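Local coordinates for kinetochore protein Mis16 (Schizosaccharomyces japonicus, PDB 4XYH) that binds histone H4 and the CENP-A chaperone Scm3, and probably helps, as a WD-repeat beta-propeller, to deliver CENP-A to centromeres, at residues A288-A302 / E327-L341. Sequence-based numbering, arbitrary orientation.
Sequences AFNPFNDYLLATASA and EVYNVQWSPHDEPIL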
loop_
_atom_site.group_PDB
_atom_site.type_symbol
_atom_site.label_atom_id
_atom_site.label_comp_id
_atom_site.label_asym_id
_atom_site.label_seq_id
_atom_site.Cartn_x
_atom_site.Cartn_y
_atom_site.Cartn_z
ATOM N N ALA A 288 0.442 0.625 9.463
ATOM C CA ALA A 288 -0.928 1.008 9.150
ATOM C C ALA A 288 -1.741 1.253 10.419
ATOM O O ALA A 288 -1.786 0.412 11.327
ATOM C CB ALA A 288 -1.592 -0.053 8.287
ATOM N N PHE A 289 -2.366 2.426 10.468
ATOM C CA PHE A 289 -3.315 2.772 11.513
ATOM C C PHE A 289 -4.684 2.173 11.227
ATOM O O PHE A 289 -5.151 2.187 10.085
ATOM C CB PHE A 289 -3.458 4.285 11.625
ATOM C CG PHE A 289 -2.322 4.963 12.318
ATOM C CD1 PHE A 289 -1.976 4.617 13.615
ATOM C CD2 PHE A 289 -1.628 5.989 11.690
ATOM C CE1 PHE A 289 -0.947 5.270 14.262
ATOM C CE2 PHE A 289 -0.603 6.645 12.336
ATOM C CZ PHE A 289 -0.261 6.282 13.624
ATOM N N ASN A 290 -5.331 1.668 12.271
ATOM C CA ASN A 290 -6.698 1.170 12.175
ATOM C C ASN A 290 -7.642 2.357 12.079
ATOM O O ASN A 290 -7.551 3.270 12.880
ATOM C CB ASN A 290 -7.030 0.304 13.396
ATOM C CG ASN A 290 -8.429 -0.308 13.339
ATOM O OD1 ASN A 290 -9.432 0.384 13.530
ATOM N ND2 ASN A 290 -8.493 -1.623 13.119
ATOM N N PRO A 291 -8.538 2.354 11.081
ATOM C CA PRO A 291 -9.430 3.499 10.838
ATOM C C PRO A 291 -10.610 3.620 11.826
ATOM O O PRO A 291 -11.320 4.621 11.787
ATOM C CB PRO A 291 -9.944 3.242 9.417
ATOM C CG PRO A 291 -9.866 1.759 9.246
ATOM C CD PRO A 291 -8.667 1.310 10.050
ATOM N N PHE A 292 -10.809 2.634 12.699
ATOM C CA PHE A 292 -11.888 2.698 13.682
ATOM C C PHE A 292 -11.355 2.959 15.092
ATOM O O PHE A 292 -11.962 3.674 15.893
ATOM C CB PHE A 292 -12.705 1.410 13.649
ATOM C CG PHE A 292 -13.392 1.180 12.340
ATOM C CD1 PHE A 292 -14.616 1.777 12.071
ATOM C CD2 PHE A 292 -12.800 0.392 11.359
ATOM C CE1 PHE A 292 -15.253 1.579 10.848
ATOM C CE2 PHE A 292 -13.430 0.181 10.133
ATOM C CZ PHE A 292 -14.655 0.778 9.870
ATOM N N ASN A 293 -10.190 2.395 15.365
ATOM C CA ASN A 293 -9.583 2.429 16.679
ATOM C C ASN A 293 -8.328 3.289 16.636
ATOM O O ASN A 293 -7.270 2.840 16.174
ATOM C CB ASN A 293 -9.273 1.001 17.127
ATOM C CG ASN A 293 -8.654 0.939 18.503
ATOM O OD1 ASN A 293 -8.184 1.949 19.042
ATOM N ND2 ASN A 293 -8.634 -0.261 19.079
ATOM N N ASP A 294 -8.455 4.520 17.132
ATOM C CA ASP A 294 -7.429 5.545 16.982
ATOM C C ASP A 294 -6.097 5.221 17.660
ATOM O O ASP A 294 -5.123 5.932 17.443
ATOM C CB ASP A 294 -7.938 6.899 17.517
ATOM C CG ASP A 294 -9.109 7.464 16.706
ATOM O OD1 ASP A 294 -9.307 7.022 15.557
ATOM O OD2 ASP A 294 -9.828 8.359 17.216
ATOM N N TYR A 295 -6.044 4.176 18.481
ATOM C CA TYR A 295 -4.800 3.818 19.174
ATOM C C TYR A 295 -4.150 2.567 18.603
ATOM O O TYR A 295 -3.015 2.237 18.964
ATOM C CB TYR A 295 -5.057 3.624 20.683
ATOM C CG TYR A 295 -5.590 4.879 21.326
ATOM C CD1 TYR A 295 -4.728 5.891 21.721
ATOM C CD2 TYR A 295 -6.960 5.076 21.494
ATOM C CE1 TYR A 295 -5.209 7.072 22.283
ATOM C CE2 TYR A 295 -7.451 6.255 22.059
ATOM C CZ TYR A 295 -6.566 7.244 22.448
ATOM O OH TYR A 295 -7.032 8.410 23.005
ATOM N N LEU A 296 -4.857 1.866 17.722
ATOM C CA LEU A 296 -4.342 0.603 17.194
ATOM C C LEU A 296 -3.564 0.799 15.892
ATOM O O LEU A 296 -3.987 1.576 15.025
ATOM C CB LEU A 296 -5.480 -0.393 16.963
ATOM C CG LEU A 296 -5.093 -1.813 16.520
ATOM C CD1 LEU A 296 -4.168 -2.469 17.521
ATOM C CD2 LEU A 296 -6.319 -2.678 16.348
ATOM N N LEU A 297 -2.436 0.092 15.760
ATOM C CA LEU A 297 -1.695 0.042 14.492
ATOM C C LEU A 297 -0.963 -1.295 14.311
ATOM O O LEU A 297 -0.838 -2.084 15.256
ATOM C CB LEU A 297 -0.693 1.200 14.383
ATOM C CG LEU A 297 0.445 1.268 15.412
ATOM C CD1 LEU A 297 1.608 2.045 14.845
ATOM C CD2 LEU A 297 -0.034 1.921 16.707
ATOM N N ALA A 298 -0.482 -1.540 13.092
ATOM C CA ALA A 298 0.194 -2.789 12.770
ATOM C C ALA A 298 1.503 -2.524 12.053
ATOM O O ALA A 298 1.620 -1.547 11.304
ATOM C CB ALA A 298 -0.701 -3.672 11.912
ATOM N N THR A 299 2.481 -3.399 12.276
ATOM C CA THR A 299 3.735 -3.359 11.539
ATOM C C THR A 299 3.982 -4.695 10.846
ATOM O O THR A 299 3.709 -5.763 11.409
ATOM C CB THR A 299 4.951 -3.038 12.456
ATOM O OG1 THR A 299 4.985 -3.957 13.559
ATOM C CG2 THR A 299 4.863 -1.620 12.990
ATOM N N ALA A 300 4.491 -4.624 9.620
ATOM C CA ALA A 300 4.878 -5.806 8.858
ATOM C C ALA A 300 6.396 -5.857 8.802
ATOM O O ALA A 300 7.040 -4.868 8.456
ATOM C CB ALA A 300 4.288 -5.765 7.454
ATOM N N SER A 301 6.970 -7.004 9.135
ATOM C CA SER A 301 8.411 -7.097 9.256
ATOM C C SER A 301 9.005 -8.153 8.357
ATOM O O SER A 301 8.323 -9.102 7.965
ATOM C CB SER A 301 8.809 -7.401 10.699
ATOM O OG SER A 301 10.214 -7.583 10.803
ATOM N N ALA A 302 10.300 -7.998 8.080
ATOM C CA ALA A 302 11.084 -9.017 7.395
ATOM C C ALA A 302 11.224 -10.312 8.219
ATOM O O ALA A 302 11.664 -11.337 7.698
ATOM C CB ALA A 302 12.473 -8.462 7.043
ATOM N N GLU A 327 9.395 -12.581 4.336
ATOM C CA GLU A 327 9.175 -11.174 4.648
ATOM C C GLU A 327 7.741 -10.744 4.400
ATOM O O GLU A 327 7.164 -11.024 3.337
ATOM C CB GLU A 327 10.088 -10.274 3.820
ATOM C CG GLU A 327 11.553 -10.428 4.108
ATOM C CD GLU A 327 12.375 -9.252 3.596
ATOM O OE1 GLU A 327 11.926 -8.080 3.743
ATOM O OE2 GLU A 327 13.473 -9.512 3.053
ATOM N N VAL A 328 7.171 -10.060 5.383
ATOM C CA VAL A 328 5.885 -9.419 5.184
ATOM C C VAL A 328 6.135 -7.984 4.752
ATOM O O VAL A 328 6.971 -7.279 5.335
ATOM C CB VAL A 328 5.025 -9.465 6.443
ATOM C CG1 VAL A 328 3.593 -8.978 6.127
ATOM C CG2 VAL A 328 5.002 -10.888 6.991
ATOM N N TYR A 329 5.412 -7.567 3.718
ATOM C CA TYR A 329 5.618 -6.266 3.097
ATOM C C TYR A 329 4.441 -5.308 3.340
ATOM O O TYR A 329 4.587 -4.283 3.981
ATOM C CB TYR A 329 5.857 -6.454 1.598
ATOM C CG TYR A 329 6.308 -5.208 0.867
ATOM C CD1 TYR A 329 7.507 -4.580 1.200
ATOM C CD2 TYR A 329 5.552 -4.669 -0.186
ATOM C CE1 TYR A 329 7.932 -3.434 0.521
ATOM C CE2 TYR A 329 5.973 -3.520 -0.880
ATOM C CZ TYR A 329 7.165 -2.906 -0.522
ATOM O OH TYR A 329 7.601 -1.766 -1.188
ATOM N N ASN A 330 3.272 -5.651 2.826
ATOM C CA ASN A 330 2.132 -4.759 2.909
ATOM C C ASN A 330 1.260 -5.094 4.116
ATOM O O ASN A 330 1.156 -6.249 4.518
ATOM C CB ASN A 330 1.299 -4.825 1.615
ATOM C CG ASN A 330 2.113 -4.480 0.369
ATOM O OD1 ASN A 330 2.141 -5.239 -0.614
ATOM N ND2 ASN A 330 2.779 -3.328 0.402
ATOM N N VAL A 331 0.631 -4.076 4.681
ATOM C CA VAL A 331 -0.341 -4.283 5.732
ATOM C C VAL A 331 -1.422 -3.223 5.550
ATOM O O VAL A 331 -1.115 -2.049 5.432
ATOM C CB VAL A 331 0.313 -4.222 7.140
ATOM C CG1 VAL A 331 1.129 -2.926 7.345
ATOM C CG2 VAL A 331 -0.721 -4.399 8.212
ATOM N N GLN A 332 -2.684 -3.639 5.466
ATOM C CA GLN A 332 -3.777 -2.695 5.247
ATOM C C GLN A 332 -5.027 -3.108 6.004
ATOM O O GLN A 332 -5.519 -4.236 5.850
ATOM C CB GLN A 332 -4.118 -2.577 3.766
ATOM C CG GLN A 332 -2.988 -2.043 2.914
ATOM C CD GLN A 332 -3.178 -0.598 2.551
ATOM O OE1 GLN A 332 -2.218 0.182 2.515
ATOM N NE2 GLN A 332 -4.425 -0.224 2.269
ATOM N N TRP A 333 -5.556 -2.184 6.798
ATOM C CA TRP A 333 -6.782 -2.440 7.534
ATOM C C TRP A 333 -7.991 -2.377 6.608
ATOM O O TRP A 333 -8.037 -1.539 5.714
ATOM C CB TRP A 333 -6.937 -1.425 8.657
ATOM C CG TRP A 333 -5.908 -1.547 9.710
ATOM C CD1 TRP A 333 -4.759 -0.820 9.822
ATOM C CD2 TRP A 333 -5.917 -2.458 10.813
ATOM N NE1 TRP A 333 -4.055 -1.221 10.928
ATOM C CE2 TRP A 333 -4.747 -2.224 11.556
ATOM C CE3 TRP A 333 -6.804 -3.449 11.244
ATOM C CZ2 TRP A 333 -4.441 -2.941 12.718
ATOM C CZ3 TRP A 333 -6.500 -4.158 12.398
ATOM C CH2 TRP A 333 -5.326 -3.901 13.123
ATOM N N SER A 334 -8.969 -3.254 6.802
ATOM C CA SER A 334 -10.234 -3.090 6.078
ATOM C C SER A 334 -10.867 -1.726 6.415
ATOM O O SER A 334 -10.908 -1.330 7.575
ATOM C CB SER A 334 -11.208 -4.224 6.417
ATOM O OG SER A 334 -12.552 -3.855 6.114
ATOM N N PRO A 335 -11.339 -0.990 5.403
ATOM C CA PRO A 335 -12.047 0.256 5.734
ATOM C C PRO A 335 -13.498 0.010 6.207
ATOM O O PRO A 335 -14.187 0.962 6.586
ATOM C CB PRO A 335 -12.027 1.030 4.410
ATOM C CG PRO A 335 -12.061 -0.045 3.364
ATOM C CD PRO A 335 -11.299 -1.239 3.951
ATOM N N HIS A 336 -13.947 -1.245 6.201
ATOM C CA HIS A 336 -15.329 -1.561 6.552
ATOM C C HIS A 336 -15.495 -2.296 7.890
ATOM O O HIS A 336 -16.559 -2.227 8.498
ATOM C CB HIS A 336 -15.974 -2.402 5.443
ATOM C CG HIS A 336 -15.967 -1.740 4.098
ATOM N ND1 HIS A 336 -15.305 -2.270 3.010
ATOM C CD2 HIS A 336 -16.538 -0.591 3.667
ATOM C CE1 HIS A 336 -15.469 -1.474 1.968
ATOM N NE2 HIS A 336 -16.211 -0.450 2.339
ATOM N N ASP A 337 -14.462 -3.002 8.344
ATOM C CA ASP A 337 -14.570 -3.850 9.538
ATOM C C ASP A 337 -13.350 -3.720 10.438
ATOM O O ASP A 337 -12.263 -4.176 10.088
ATOM C CB ASP A 337 -14.742 -5.322 9.154
ATOM C CG ASP A 337 -16.015 -5.580 8.385
ATOM O OD1 ASP A 337 -17.103 -5.439 8.980
ATOM O OD2 ASP A 337 -15.931 -5.926 7.187
ATOM N N GLU A 338 -13.544 -3.135 11.609
ATOM C CA GLU A 338 -12.456 -2.845 12.526
ATOM C C GLU A 338 -11.457 -4.008 12.777
ATOM O O GLU A 338 -10.254 -3.794 12.752
ATOM C CB GLU A 338 -13.046 -2.361 13.857
ATOM C CG GLU A 338 -12.007 -2.030 14.923
ATOM C CD GLU A 338 -12.632 -1.391 16.156
ATOM O OE1 GLU A 338 -13.822 -1.001 16.078
ATOM O OE2 GLU A 338 -11.936 -1.286 17.195
ATOM N N PRO A 339 -11.942 -5.235 13.009
ATOM C CA PRO A 339 -10.927 -6.237 13.350
ATOM C C PRO A 339 -10.241 -6.924 12.153
ATOM O O PRO A 339 -9.468 -7.867 12.356
ATOM C CB PRO A 339 -11.727 -7.267 14.156
ATOM C CG PRO A 339 -13.093 -7.179 13.629
ATOM C CD PRO A 339 -13.313 -5.771 13.138
ATOM N N ILE A 340 -10.516 -6.470 10.937
ATOM C CA ILE A 340 -10.033 -7.144 9.744
ATOM C C ILE A 340 -8.864 -6.386 9.122
ATOM O O ILE A 340 -8.961 -5.179 8.875
ATOM C CB ILE A 340 -11.157 -7.282 8.697
ATOM C CG1 ILE A 340 -12.373 -8.028 9.279
ATOM C CG2 ILE A 340 -10.637 -7.927 7.422
ATOM C CD1 ILE A 340 -12.156 -9.500 9.571
ATOM N N LEU A 341 -7.759 -7.086 8.886
ATOM C CA LEU A 341 -6.647 -6.523 8.120
ATOM C C LEU A 341 -6.065 -7.551 7.145
ATOM O O LEU A 341 -6.293 -8.754 7.268
ATOM C CB LEU A 341 -5.542 -5.991 9.040
ATOM C CG LEU A 341 -4.552 -6.971 9.660
ATOM C CD1 LEU A 341 -3.350 -6.251 10.260
ATOM C CD2 LEU A 341 -5.262 -7.753 10.734
HETATM O O HOH W 1 -9.716 -2.682 17.965
#
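Trp333 lies between neighbouring blades of the WD-repeat propeller, its indole NE1 giving a hydrogen bond to Ala288 O (2.8 Å, 157°). The acceptor lies in the indole plane, but the donor sits above the carbonyl plane of Ala288, whose oxygen also takes the in-blade bond from Ala298 N and so serves two donors. Asn290 suits its place because both ends of its amide are used. With CG anti to the backbone N (chi1 -177°), CB makes a CH-pi contact over the five-membered ring and the amide stands steeply to the indole (67°), ND2 passing over that face, 3.1 Å from Trp333 CE3, to donate to Glu338 O (2.8 Å) in the next blade; OD1 closes an Asx turn with Phe292 N and an Asx motif with Asn293 N, the donors coming from opposite faces. Ser334 OG accepts from His336 N (an ST turn) and Asp337 N (an ST motif). A water accepts from Asn293 ND2 and donates to Glu338 OE2 (2.7 Å), while the Phe292 ring packs on the Glu338 backbone and CB. Small Ala288, Ala298 and Ala300 let the sheets approach, Ala300 CB meeting Val328 CG1 at 3.5 Å; beyond them Val328 N bonds to Ser301 O (3.0 Å). A leucine in place of Trp333 would probably cost Ala288 O its second donor and Asn290 the aromatic face under its CB and ND2. Since Trp390 NE1 likewise bonds to Gln332 O, backbone carbonyls at these two blade junctions are met by indole donors, and polar bonds join the blades alongside apolar packing.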